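Putative ABC transporter, ATP-binding protein ComA (PDB 3K8U) is a putative ABC transporter of Streptococcus mutans, modelled here through its peptidase C39 domain, which belongs to the papain-like cysteine peptidase clan. Local coordinates at residues Asn106-Gly111 with Glu125-Glu130; His5-Pro10 with Val25-Gly30; Met72-Phe75 with Asp79-Tyr82. All coordinates share one frame; numbering follows the deposited sequence.

How the interactions relate
From the N terminus the three contacts follow in series, and none encloses or crosses another. Interaction 2 comes first, closing the loop that runs from the chain start through helix 17-28 and laying residues 5-10 over the end of that helix. Interaction 3 then closes a small loop within the connection between strands 63-69 and 84-90. Interaction 1 comes last, packing strand 107-112 against helix 124-130, which follows the outermost strand 120-123. Interactions 1 and 3 share an apolar cluster in which Phe-75 and Met-72 meet Leu-108 and Phe-127. Interaction 2 reaches the sheet separately, where Tyr-6 and Leu-8 touch Ile-109 and Gly-111.

Interaction 1 (Asn106-Gly111 with Glu125-Glu130); sequences NQLIIG and ERFQSE
The Phe-127 ring receives Leu-108 on one face: methyl CD1 stands 3.4 Å above the ring plane, displaced toward the rim on the CD2 side. This is a CH-pi contact, with Leu-108 CD1 3.8 Å from the centroid of the Phe-127 ring and 25° off its normal. Ile-110 CG2 comes obliquely to the same ring, 4.5 Å from Phe-127 CD1, and Trp-131 meets it with planes about 35° apart. Phe-127 CG lies anti to the backbone N (chi1 -179°), which carries the ring off helix 124-130 toward the strand, where the Leu-108 and Phe-127 side chains cross at about a right angle. Alternating along strand 107-112, Leu-108 and Ile-110 point from one side of the antiparallel sheet toward the helix. At the margin one water spans the segments, accepting from Glu-125 N at 2.9 Å and more weakly from Asn-106 ND2. No direct hydrogen bond joins strand and helix here. Because all three touching side chains are buried and apolar, the contact rests on dispersion and exclusion of water, with the solvent bridge confined to its exposed end.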
ATOM      1  N   ASN A 106       8.668  13.944  12.395  1.00 43.06           N
ATOM      2  CA  ASN A 106       7.740  13.120  13.160  1.00 39.95           C
ATOM      3  C   ASN A 106       6.564  12.757  12.245  1.00 36.33           C
ATOM      4  O   ASN A 106       5.454  12.486  12.710  1.00 33.76           O
ATOM      5  CB  ASN A 106       7.254  13.899  14.390  1.00 42.07           C
ATOM      6  CG  ASN A 106       6.414  13.056  15.332  1.00 45.12           C
ATOM      7  OD1 ASN A 106       6.773  11.925  15.667  1.00 46.80           O
ATOM      8  ND2 ASN A 106       5.287  13.607  15.766  1.00 46.58           N
ATOM      9  N   GLN A 107       6.820  12.757  10.937  1.00 33.36           N
ATOM     10  CA  GLN A 107       5.789  12.444   9.955  1.00 30.98           C
ATOM     11  C   GLN A 107       6.225  11.458   8.882  1.00 27.52           C
ATOM     12  O   GLN A 107       7.413  11.286   8.609  1.00 28.44           O
ATOM     13  CB  GLN A 107       5.279  13.719   9.275  1.00 34.48           C
ATOM     14  CG  GLN A 107       4.579  14.697  10.206  1.00 37.55           C
ATOM     15  CD  GLN A 107       3.712  15.685   9.458  1.00 40.58           C
ATOM     16  OE1 GLN A 107       2.493  15.720   9.643  1.00 43.44           O
ATOM     17  NE2 GLN A 107       4.330  16.487   8.595  1.00 39.97           N
ATOM     18  N   LEU A 108       5.238  10.803   8.286  1.00 22.92           N
ATOM     19  CA  LEU A 108       5.465   9.842   7.218  1.00 18.99           C
ATOM     20  C   LEU A 108       4.780  10.382   5.974  1.00 18.82           C
ATOM     21  O   LEU A 108       3.784  11.093   6.077  1.00 19.52           O
ATOM     22  CB  LEU A 108       4.824   8.500   7.571  1.00 19.78           C
ATOM     23  CG  LEU A 108       5.333   7.783   8.819  1.00 21.31           C
ATOM     24  CD1 LEU A 108       4.519   6.530   9.059  1.00 20.67           C
ATOM     25  CD2 LEU A 108       6.802   7.448   8.642  1.00 22.07           C
ATOM     26  N   ILE A 109       5.335  10.076   4.808  1.00 17.77           N
ATOM     27  CA  ILE A 109       4.724  10.494   3.554  1.00 18.26           C
ATOM     28  C   ILE A 109       3.981   9.250   3.074  1.00 17.11           C
ATOM     29  O   ILE A 109       4.595   8.212   2.820  1.00 16.10           O
ATOM     30  CB  ILE A 109       5.775  10.893   2.500  1.00 20.63           C
ATOM     31  CG1 ILE A 109       6.704  11.970   3.062  1.00 22.72           C
ATOM     32  CG2 ILE A 109       5.078  11.404   1.235  1.00 20.94           C
ATOM     33  CD1 ILE A 109       7.865  12.305   2.153  1.00 26.08           C
ATOM     34  N   ILE A 110       2.657   9.332   3.025  1.00 17.09           N
ATOM     35  CA  ILE A 110       1.854   8.191   2.600  1.00 15.92           C
ATOM     36  C   ILE A 110       0.991   8.464   1.377  1.00 16.42           C
ATOM     37  O   ILE A 110       0.725   9.615   1.029  1.00 15.90           O
ATOM     38  CB  ILE A 110       0.962   7.660   3.756  1.00 17.46           C
ATOM     39  CG1 ILE A 110      -0.029   8.730   4.221  1.00 19.16           C
ATOM     40  CG2 ILE A 110       1.838   7.203   4.940  1.00 17.46           C
ATOM     41  CD1 ILE A 110      -1.446   8.511   3.736  1.00 19.59           C
ATOM     42  N   GLY A 111       0.571   7.383   0.728  1.00 14.82           N
ATOM     43  CA  GLY A 111      -0.279   7.484  -0.441  1.00 15.81           C
ATOM     44  C   GLY A 111      -1.558   6.732  -0.151  1.00 15.41           C
ATOM     45  O   GLY A 111      -1.553   5.510  -0.001  1.00 14.38           O
ATOM     46  N   GLU A 125       2.113   9.368  15.007  1.00 20.32           N
ATOM     47  CA  GLU A 125       1.125   9.030  16.034  1.00 21.65           C
ATOM     48  C   GLU A 125      -0.180   8.553  15.402  1.00 20.09           C
ATOM     49  O   GLU A 125      -0.734   7.530  15.799  1.00 17.90           O
ATOM     50  CB  GLU A 125       0.815  10.260  16.889  1.00 28.37           C
ATOM     51  CG  GLU A 125       0.723   9.987  18.376  1.00 36.62           C
ATOM     52  CD  GLU A 125       2.069  10.091  19.073  1.00 40.39           C
ATOM     53  OE1 GLU A 125       2.108  10.590  20.220  1.00 43.24           O
ATOM     54  OE2 GLU A 125       3.088   9.686  18.474  1.00 41.96           O
ATOM     55  N   ARG A 126      -0.681   9.330  14.443  1.00 18.66           N
ATOM     56  CA  ARG A 126      -1.922   9.009  13.738  1.00 17.37           C
ATOM     57  C   ARG A 126      -1.779   7.684  12.998  1.00 14.84           C
ATOM     58  O   ARG A 126      -2.653   6.816  13.076  1.00 13.27           O
ATOM     59  CB  ARG A 126      -2.251  10.112  12.725  1.00 21.02           C
ATOM     60  CG  ARG A 126      -3.496   9.849  11.881  1.00 28.27           C
ATOM     61  CD  ARG A 126      -4.758  10.329  12.572  1.00 36.72           C
ATOM     62  NE  ARG A 126      -4.751  11.783  12.735  1.00 42.69           N
ATOM     63  CZ  ARG A 126      -5.831  12.521  12.971  1.00 44.85           C
ATOM     64  NH1 ARG A 126      -7.025  11.950  13.073  1.00 46.90           N
ATOM     65  NH2 ARG A 126      -5.716  13.835  13.106  1.00 45.12           N
ATOM     66  N   PHE A 127      -0.680   7.548  12.262  1.00 13.61           N
ATOM     67  CA  PHE A 127      -0.411   6.336  11.500  1.00 14.03           C
ATOM     68  C   PHE A 127      -0.360   5.110  12.418  1.00 14.54           C
ATOM     69  O   PHE A 127      -0.970   4.081  12.131  1.00 11.82           O
ATOM     70  CB  PHE A 127       0.904   6.470  10.745  1.00 15.23           C
ATOM     71  CG  PHE A 127       1.246   5.271   9.917  1.00 14.31           C
ATOM     72  CD1 PHE A 127       0.648   5.077   8.678  1.00 18.02           C
ATOM     73  CD2 PHE A 127       2.166   4.333  10.374  1.00 15.05           C
ATOM     74  CE1 PHE A 127       0.960   3.962   7.904  1.00 17.63           C
ATOM     75  CE2 PHE A 127       2.484   3.220   9.611  1.00 13.17           C
ATOM     76  CZ  PHE A 127       1.881   3.033   8.374  1.00 16.33           C
ATOM     77  N   GLN A 128       0.383   5.232  13.512  1.00 13.82           N
ATOM     78  CA  GLN A 128       0.516   4.148  14.489  1.00 14.48           C
ATOM     79  C   GLN A 128      -0.856   3.684  14.998  1.00 14.32           C
ATOM     80  O   GLN A 128      -1.072   2.493  15.235  1.00 14.75           O
ATOM     81  CB  GLN A 128       1.392   4.626  15.652  1.00 13.70           C
ATOM     82  CG  GLN A 128       1.716   3.567  16.698  1.00 15.57           C
ATOM     83  CD  GLN A 128       2.738   4.061  17.706  1.00 15.65           C
ATOM     84  OE1 GLN A 128       3.780   3.438  17.903  1.00 17.64           O
ATOM     85  NE2 GLN A 128       2.455   5.197  18.329  1.00 13.52           N
ATOM     86  N   SER A 129      -1.796   4.620  15.131  1.00 16.46           N
ATOM     87  CA  SER A 129      -3.140   4.288  15.601  1.00 16.23           C
ATOM     88  C   SER A 129      -3.958   3.458  14.605  1.00 15.39           C
ATOM     89  O   SER A 129      -4.768   2.629  15.013  1.00 15.85           O
ATOM     90  CB  SER A 129      -3.917   5.559  15.967  1.00 20.83           C
ATOM     91  OG  SER A 129      -3.279   6.270  17.016  1.00 26.84           O
ATOM     92  N   GLU A 130      -3.738   3.669  13.308  1.00 13.90           N
ATOM     93  CA  GLU A 130      -4.476   2.950  12.262  1.00 14.35           C
ATOM     94  C   GLU A 130      -3.807   1.670  11.752  1.00 12.26           C
ATOM     95  O   GLU A 130      -4.482   0.734  11.326  1.00 12.72           O
ATOM     96  CB  GLU A 130      -4.687   3.863  11.043  1.00 16.17           C
ATOM     97  CG  GLU A 130      -5.389   5.184  11.313  1.00 21.90           C
ATOM     98  CD  GLU A 130      -5.490   6.065  10.068  1.00 24.71           C
ATOM     99  OE1 GLU A 130      -6.245   7.057  10.113  1.00 26.97           O
ATOM    100  OE2 GLU A 130      -4.815   5.776   9.050  1.00 21.53           O
TER
HETATM  101  O   HOH W   1       3.178  11.856  15.914  1.00 28.48           O

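Interaction 2 (His5-Pro10 with Val25-Gly30); sequences HYKLVP and VAKHYG
A Schellman motif ends helix 17-28, and Lys-7 of the N-terminal arm docks on it. Gly-30, at positive phi, is the C-prime residue, its N bonded to Lys-27 O at 3.1 Å, while Ser-31 N pairs with Ala-26 O. Lys-7 NZ donates a second bond to Lys-27 O, 2.9 Å long, so two donors grip this carbonyl oxygen from opposite faces of its plane. The ammonium group stands above that plane, 39° out of it, with a C=O...N angle of 124°. A bend at chi3 (-73°) in an otherwise stretched chain beyond CB turns the Lys-7 tip onto the helix end, bringing NZ to 3.6 Å from His-28 CA. A positive group here would probably be favoured by the negative end of the helix dipole. The aliphatic parts of the two lysines also pack: they cross at about a right angle, with Lys-7 CD 4.0 Å from Lys-27 CG. Farther along the extended Lys-27 chain, Val-9 CG2 approaches Lys-27 CD at 4.2 Å. Alternate residues Lys-7 and Val-9 therefore both face the helix, and Lys-27 extends toward the arm. The contact lies at the surface; Lys-7 uses both its ammonium group and its methylenes, Lys-27 its methylenes and its carbonyl oxygen. Backbone atoms of residues 5-10 also bond side-chain hydroxyls: Lys-7 O that of Tyr-101 in strand 93-104, Val-9 N that of Ser-24 in helix 17-28. Facing away from residues 5-10, Val-25 of the helix rests on Leu-138, and Tyr-29, just past the helix, on Pro-140, both of strand 134-140.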
ATOM      1  N   HIS A   5       6.960  13.438  -7.407  1.00 46.51           N
ATOM      2  CA  HIS A   5       7.987  12.436  -6.993  1.00 45.43           C
ATOM      3  C   HIS A   5       7.332  11.127  -6.565  1.00 43.80           C
ATOM      4  O   HIS A   5       7.811  10.041  -6.894  1.00 44.44           O
ATOM      5  CB  HIS A   5       8.819  12.975  -5.824  1.00 47.90           C
ATOM      6  CG  HIS A   5       9.614  14.200  -6.154  1.00 50.38           C
ATOM      7  ND1 HIS A   5      10.392  14.302  -7.288  1.00 50.97           N
ATOM      8  CD2 HIS A   5       9.766  15.369  -5.488  1.00 51.13           C
ATOM      9  CE1 HIS A   5      10.989  15.481  -7.305  1.00 51.83           C
ATOM     10  NE2 HIS A   5      10.626  16.148  -6.224  1.00 52.16           N
ATOM     11  N   TYR A   6       6.237  11.244  -5.823  1.00 40.25           N
ATOM     12  CA  TYR A   6       5.519  10.081  -5.319  1.00 36.92           C
ATOM     13  C   TYR A   6       4.311   9.731  -6.177  1.00 35.16           C
ATOM     14  O   TYR A   6       3.313  10.453  -6.204  1.00 35.01           O
ATOM     15  CB  TYR A   6       5.117  10.323  -3.864  1.00 34.67           C
ATOM     16  CG  TYR A   6       6.291  10.760  -3.016  1.00 33.94           C
ATOM     17  CD1 TYR A   6       6.298  12.002  -2.386  1.00 35.40           C
ATOM     18  CD2 TYR A   6       7.420   9.952  -2.891  1.00 34.42           C
ATOM     19  CE1 TYR A   6       7.405  12.431  -1.655  1.00 36.26           C
ATOM     20  CE2 TYR A   6       8.529  10.368  -2.166  1.00 35.39           C
ATOM     21  CZ  TYR A   6       8.516  11.608  -1.551  1.00 36.22           C
ATOM     22  OH  TYR A   6       9.620  12.029  -0.846  1.00 38.09           O
ATOM     23  N   LYS A   7       4.421   8.612  -6.884  1.00 32.72           N
ATOM     24  CA  LYS A   7       3.357   8.153  -7.763  1.00 31.55           C
ATOM     25  C   LYS A   7       2.287   7.353  -7.032  1.00 29.99           C
ATOM     26  O   LYS A   7       2.581   6.417  -6.284  1.00 29.67           O
ATOM     27  CB  LYS A   7       3.947   7.358  -8.931  1.00 34.51           C
ATOM     28  CG  LYS A   7       4.739   8.235  -9.901  1.00 37.86           C
ATOM     29  CD  LYS A   7       5.470   7.430 -10.967  1.00 41.42           C
ATOM     30  CE  LYS A   7       6.675   6.707 -10.391  1.00 42.86           C
ATOM     31  NZ  LYS A   7       7.481   6.032 -11.449  1.00 46.67           N
ATOM     32  N   LEU A   8       1.040   7.765  -7.222  1.00 25.24           N
ATOM     33  CA  LEU A   8      -0.090   7.101  -6.597  1.00 22.73           C
ATOM     34  C   LEU A   8      -1.248   6.956  -7.564  1.00 22.66           C
ATOM     35  O   LEU A   8      -1.674   7.932  -8.190  1.00 22.05           O
ATOM     36  CB  LEU A   8      -0.572   7.887  -5.375  1.00 21.62           C
ATOM     37  CG  LEU A   8      -1.883   7.382  -4.755  1.00 22.21           C
ATOM     38  CD1 LEU A   8      -1.644   6.130  -3.919  1.00 20.25           C
ATOM     39  CD2 LEU A   8      -2.482   8.456  -3.905  1.00 23.53           C
ATOM     40  N   VAL A   9      -1.736   5.730  -7.696  1.00 20.60           N
ATOM     41  CA  VAL A   9      -2.880   5.446  -8.546  1.00 20.46           C
ATOM     42  C   VAL A   9      -4.062   5.406  -7.581  1.00 20.54           C
ATOM     43  O   VAL A   9      -4.144   4.521  -6.725  1.00 20.16           O
ATOM     44  CB  VAL A   9      -2.739   4.085  -9.265  1.00 21.08           C
ATOM     45  CG1 VAL A   9      -3.986   3.798 -10.093  1.00 21.93           C
ATOM     46  CG2 VAL A   9      -1.505   4.086 -10.165  1.00 21.99           C
ATOM     47  N   PRO A  10      -4.950   6.411  -7.654  1.00 19.61           N
ATOM     48  CA  PRO A  10      -6.112   6.463  -6.767  1.00 20.34           C
ATOM     49  C   PRO A  10      -7.218   5.488  -7.149  1.00 19.76           C
ATOM     50  O   PRO A  10      -7.275   5.008  -8.278  1.00 19.76           O
ATOM     51  CB  PRO A  10      -6.572   7.913  -6.900  1.00 22.25           C
ATOM     52  CG  PRO A  10      -6.262   8.226  -8.330  1.00 22.47           C
ATOM     53  CD  PRO A  10      -4.897   7.596  -8.532  1.00 21.62           C
ATOM     54  N   VAL A  25       2.690   0.983  -6.520  1.00 17.71           N
ATOM     55  CA  VAL A  25       4.039   0.454  -6.340  1.00 19.91           C
ATOM     56  C   VAL A  25       4.607  -0.023  -7.675  1.00 22.85           C
ATOM     57  O   VAL A  25       5.754   0.279  -8.013  1.00 21.48           O
ATOM     58  CB  VAL A  25       4.064  -0.698  -5.312  1.00 18.33           C
ATOM     59  CG1 VAL A  25       5.445  -1.349  -5.270  1.00 20.65           C
ATOM     60  CG2 VAL A  25       3.703  -0.162  -3.928  1.00 18.69           C
ATOM     61  N   ALA A  26       3.787  -0.735  -8.445  1.00 23.61           N
ATOM     62  CA  ALA A  26       4.215  -1.235  -9.748  1.00 26.03           C
ATOM     63  C   ALA A  26       4.655  -0.080 -10.649  1.00 26.81           C
ATOM     64  O   ALA A  26       5.649  -0.191 -11.372  1.00 29.68           O
ATOM     65  CB  ALA A  26       3.090  -2.032 -10.405  1.00 24.06           C
ATOM     66  N   LYS A  27       3.930   1.035 -10.575  1.00 27.57           N
ATOM     67  CA  LYS A  27       4.230   2.221 -11.371  1.00 30.59           C
ATOM     68  C   LYS A  27       5.585   2.816 -10.988  1.00 31.68           C
ATOM     69  O   LYS A  27       6.285   3.378 -11.833  1.00 29.91           O
ATOM     70  CB  LYS A  27       3.119   3.265 -11.216  1.00 32.40           C
ATOM     71  CG  LYS A  27       3.168   4.377 -12.249  1.00 36.48           C
ATOM     72  CD  LYS A  27       1.920   5.245 -12.207  1.00 40.00           C
ATOM     73  CE  LYS A  27       1.933   6.263 -13.341  1.00 42.58           C
ATOM     74  NZ  LYS A  27       0.689   7.081 -13.392  1.00 45.01           N
ATOM     75  N   HIS A  28       5.946   2.698  -9.711  1.00 30.74           N
ATOM     76  CA  HIS A  28       7.229   3.201  -9.229  1.00 31.64           C
ATOM     77  C   HIS A  28       8.359   2.451  -9.934  1.00 31.85           C
ATOM     78  O   HIS A  28       9.382   3.038 -10.285  1.00 32.92           O
ATOM     79  CB  HIS A  28       7.351   3.017  -7.713  1.00 30.51           C
ATOM     80  CG  HIS A  28       8.718   3.316  -7.176  1.00 30.77           C
ATOM     81  ND1 HIS A  28       9.635   2.330  -6.888  1.00 31.15           N
ATOM     82  CD2 HIS A  28       9.327   4.490  -6.893  1.00 30.93           C
ATOM     83  CE1 HIS A  28      10.752   2.884  -6.450  1.00 30.80           C
ATOM     84  NE2 HIS A  28      10.591   4.194  -6.444  1.00 29.89           N
ATOM     85  N   TYR A  29       8.148   1.156 -10.158  1.00 32.68           N
ATOM     86  CA  TYR A  29       9.133   0.315 -10.824  1.00 34.54           C
ATOM     87  C   TYR A  29       8.995   0.289 -12.351  1.00 36.00           C
ATOM     88  O   TYR A  29       9.492  -0.624 -13.013  1.00 37.29           O
ATOM     89  CB  TYR A  29       9.095  -1.100 -10.245  1.00 35.20           C
ATOM     90  CG  TYR A  29       9.529  -1.162  -8.797  1.00 37.21           C
ATOM     91  CD1 TYR A  29      10.836  -0.844  -8.428  1.00 37.53           C
ATOM     92  CD2 TYR A  29       8.632  -1.530  -7.794  1.00 37.59           C
ATOM     93  CE1 TYR A  29      11.241  -0.892  -7.096  1.00 38.64           C
ATOM     94  CE2 TYR A  29       9.027  -1.580  -6.458  1.00 37.51           C
ATOM     95  CZ  TYR A  29      10.331  -1.259  -6.118  1.00 37.96           C
ATOM     96  OH  TYR A  29      10.728  -1.303  -4.801  1.00 39.45           O
ATOM     97  N   GLY A  30       8.305   1.288 -12.898  1.00 36.77           N
ATOM     98  CA  GLY A  30       8.142   1.394 -14.341  1.00 38.69           C
ATOM     99  C   GLY A  30       7.015   0.644 -15.033  1.00 38.68           C
ATOM    100  O   GLY A  30       6.845   0.794 -16.245  1.00 39.11           O
TER

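Interaction 3 (Met72-Phe75 with Asp79-Tyr82); sequences MTLF and DLTY
The 3-10 residues 72-75, with Phe-75 N bonded to Met-72 O at 3.2 Å, face the irregular chain 79-82, and the CA atoms of Phe-75 and Leu-80 come nearest, 7.3 Å apart. Leu-80 points toward residues 72-75, and its two methyls meet different atoms there. CD1 meets its counterpart on the other side, with Leu-74 CD1 and Leu-80 CD1 3.8 Å apart. Leu-80 CD2 lies against both Leu-74 O, at 3.5 Å, and Leu-74 CG. With CG anti to the backbone N (chi1 -175°), Leu-80 extends its methyls to Leu-74, and the two side chains cross at about a right angle. Leu-80 CD2 also comes obliquely to the Phe-75 ring, 4.2 Å from Phe-75 CD1. The two segments belong to the connection between strands 63-69 and 84-90, and the contact folds that connection back on itself beside the antiparallel sheet of the peptidase C39 domain. Tyr-82 completes the closure: its hydroxyl comes to the edge of the Phe-75 ring, in plane, with OH 3.7 Å from Phe-75 CD1. The two aromatic side chains cross at about a right angle, meeting through ring margins without stacking. Leu-80 CG lies 4.1 Å above the Tyr-82 ring, offset toward the rim, so one leucine touches both aromatic rings. The Tyr-82 hydroxyl also has a weak hydrogen bond with Ser-103 OG of strand 93-104. Phe-84, at the start of the next strand, is touched by both Leu-74 and Phe-75.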
ATOM      1  N   MET A  72       6.519   0.675  14.756  1.00 15.80           N
ATOM      2  CA  MET A  72       7.043   1.974  14.341  1.00 16.97           C
ATOM      3  C   MET A  72       8.562   2.167  14.287  1.00 16.96           C
ATOM      4  O   MET A  72       9.034   3.097  13.635  1.00 15.72           O
ATOM      5  CB  MET A  72       6.371   3.101  15.127  1.00 15.65           C
ATOM      6  CG  MET A  72       4.866   3.216  14.869  1.00 18.86           C
ATOM      7  SD  MET A  72       4.417   3.553  13.138  1.00 17.78           S
ATOM      8  CE  MET A  72       4.909   5.270  12.990  1.00 18.56           C
ATOM      9  N   THR A  73       9.334   1.278  14.915  1.00 18.18           N
ATOM     10  CA  THR A  73      10.796   1.401  14.878  1.00 17.37           C
ATOM     11  C   THR A  73      11.289   1.153  13.456  1.00 17.39           C
ATOM     12  O   THR A  73      12.416   1.492  13.103  1.00 15.73           O
ATOM     13  CB  THR A  73      11.502   0.399  15.821  1.00 20.15           C
ATOM     14  OG1 THR A  73      11.313  -0.933  15.334  1.00 20.36           O
ATOM     15  CG2 THR A  73      10.966   0.519  17.236  1.00 20.62           C
ATOM     16  N   LEU A  74      10.424   0.557  12.639  1.00 17.89           N
ATOM     17  CA  LEU A  74      10.738   0.278  11.247  1.00 16.97           C
ATOM     18  C   LEU A  74      11.203   1.554  10.549  1.00 16.52           C
ATOM     19  O   LEU A  74      12.163   1.541   9.782  1.00 16.07           O
ATOM     20  CB  LEU A  74       9.486  -0.261  10.545  1.00 17.84           C
ATOM     21  CG  LEU A  74       9.601  -0.638   9.072  1.00 18.20           C
ATOM     22  CD1 LEU A  74      10.531  -1.843   8.919  1.00 15.71           C
ATOM     23  CD2 LEU A  74       8.215  -0.945   8.513  1.00 16.75           C
ATOM     24  N   PHE A  75      10.562   2.672  10.881  1.00 17.09           N
ATOM     25  CA  PHE A  75      10.885   3.950  10.264  1.00 17.89           C
ATOM     26  C   PHE A  75      12.177   4.616  10.733  1.00 20.08           C
ATOM     27  O   PHE A  75      12.616   5.614  10.150  1.00 19.97           O
ATOM     28  CB  PHE A  75       9.674   4.885  10.362  1.00 18.92           C
ATOM     29  CG  PHE A  75       8.429   4.292   9.767  1.00 16.71           C
ATOM     30  CD1 PHE A  75       8.301   4.164   8.383  1.00 18.50           C
ATOM     31  CD2 PHE A  75       7.421   3.787  10.582  1.00 15.13           C
ATOM     32  CE1 PHE A  75       7.192   3.536   7.824  1.00 16.79           C
ATOM     33  CE2 PHE A  75       6.307   3.156  10.032  1.00 16.23           C
ATOM     34  CZ  PHE A  75       6.193   3.028   8.646  1.00 17.45           C
ATOM     35  N   ASP A  79      18.265   2.026   6.381  1.00 25.34           N
ATOM     36  CA  ASP A  79      18.391   1.247   5.150  1.00 25.44           C
ATOM     37  C   ASP A  79      17.033   0.753   4.632  1.00 24.66           C
ATOM     38  O   ASP A  79      16.974  -0.066   3.714  1.00 24.12           O
ATOM     39  CB  ASP A  79      19.327   0.053   5.356  1.00 27.38           C
ATOM     40  CG  ASP A  79      20.800   0.450   5.416  1.00 31.26           C
ATOM     41  OD1 ASP A  79      21.140   1.622   5.136  1.00 32.17           O
ATOM     42  OD2 ASP A  79      21.622  -0.432   5.741  1.00 32.34           O
ATOM     43  N   LEU A  80      15.946   1.256   5.215  1.00 22.55           N
ATOM     44  CA  LEU A  80      14.600   0.857   4.809  1.00 20.75           C
ATOM     45  C   LEU A  80      14.344   1.208   3.342  1.00 21.69           C
ATOM     46  O   LEU A  80      14.673   2.305   2.893  1.00 21.59           O
ATOM     47  CB  LEU A  80      13.553   1.534   5.699  1.00 19.24           C
ATOM     48  CG  LEU A  80      12.090   1.133   5.494  1.00 19.79           C
ATOM     49  CD1 LEU A  80      11.923  -0.362   5.701  1.00 18.26           C
ATOM     50  CD2 LEU A  80      11.208   1.905   6.460  1.00 20.91           C
ATOM     51  N   THR A  81      13.799   0.257   2.592  1.00 21.21           N
ATOM     52  CA  THR A  81      13.512   0.486   1.182  1.00 24.21           C
ATOM     53  C   THR A  81      12.068   0.898   0.962  1.00 22.58           C
ATOM     54  O   THR A  81      11.141   0.184   1.348  1.00 24.22           O
ATOM     55  CB  THR A  81      13.800  -0.761   0.322  1.00 26.97           C
ATOM     56  OG1 THR A  81      13.002  -1.860   0.784  1.00 32.60           O
ATOM     57  CG2 THR A  81      15.275  -1.130   0.389  1.00 29.44           C
ATOM     58  N   TYR A  82      11.895   2.072   0.367  1.00 20.50           N
ATOM     59  CA  TYR A  82      10.581   2.611   0.047  1.00 19.88           C
ATOM     60  C   TYR A  82      10.415   2.483  -1.464  1.00 19.77           C
ATOM     61  O   TYR A  82      11.402   2.442  -2.199  1.00 19.28           O
ATOM     62  CB  TYR A  82      10.499   4.087   0.439  1.00 19.90           C
ATOM     63  CG  TYR A  82      10.592   4.366   1.919  1.00 20.19           C
ATOM     64  CD1 TYR A  82       9.466   4.268   2.739  1.00 21.74           C
ATOM     65  CD2 TYR A  82      11.793   4.774   2.497  1.00 22.35           C
ATOM     66  CE1 TYR A  82       9.534   4.576   4.099  1.00 20.61           C
ATOM     67  CE2 TYR A  82      11.873   5.082   3.855  1.00 21.37           C
ATOM     68  CZ  TYR A  82      10.743   4.983   4.646  1.00 21.86           C
ATOM     69  OH  TYR A  82      10.816   5.304   5.980  1.00 22.37           O
TER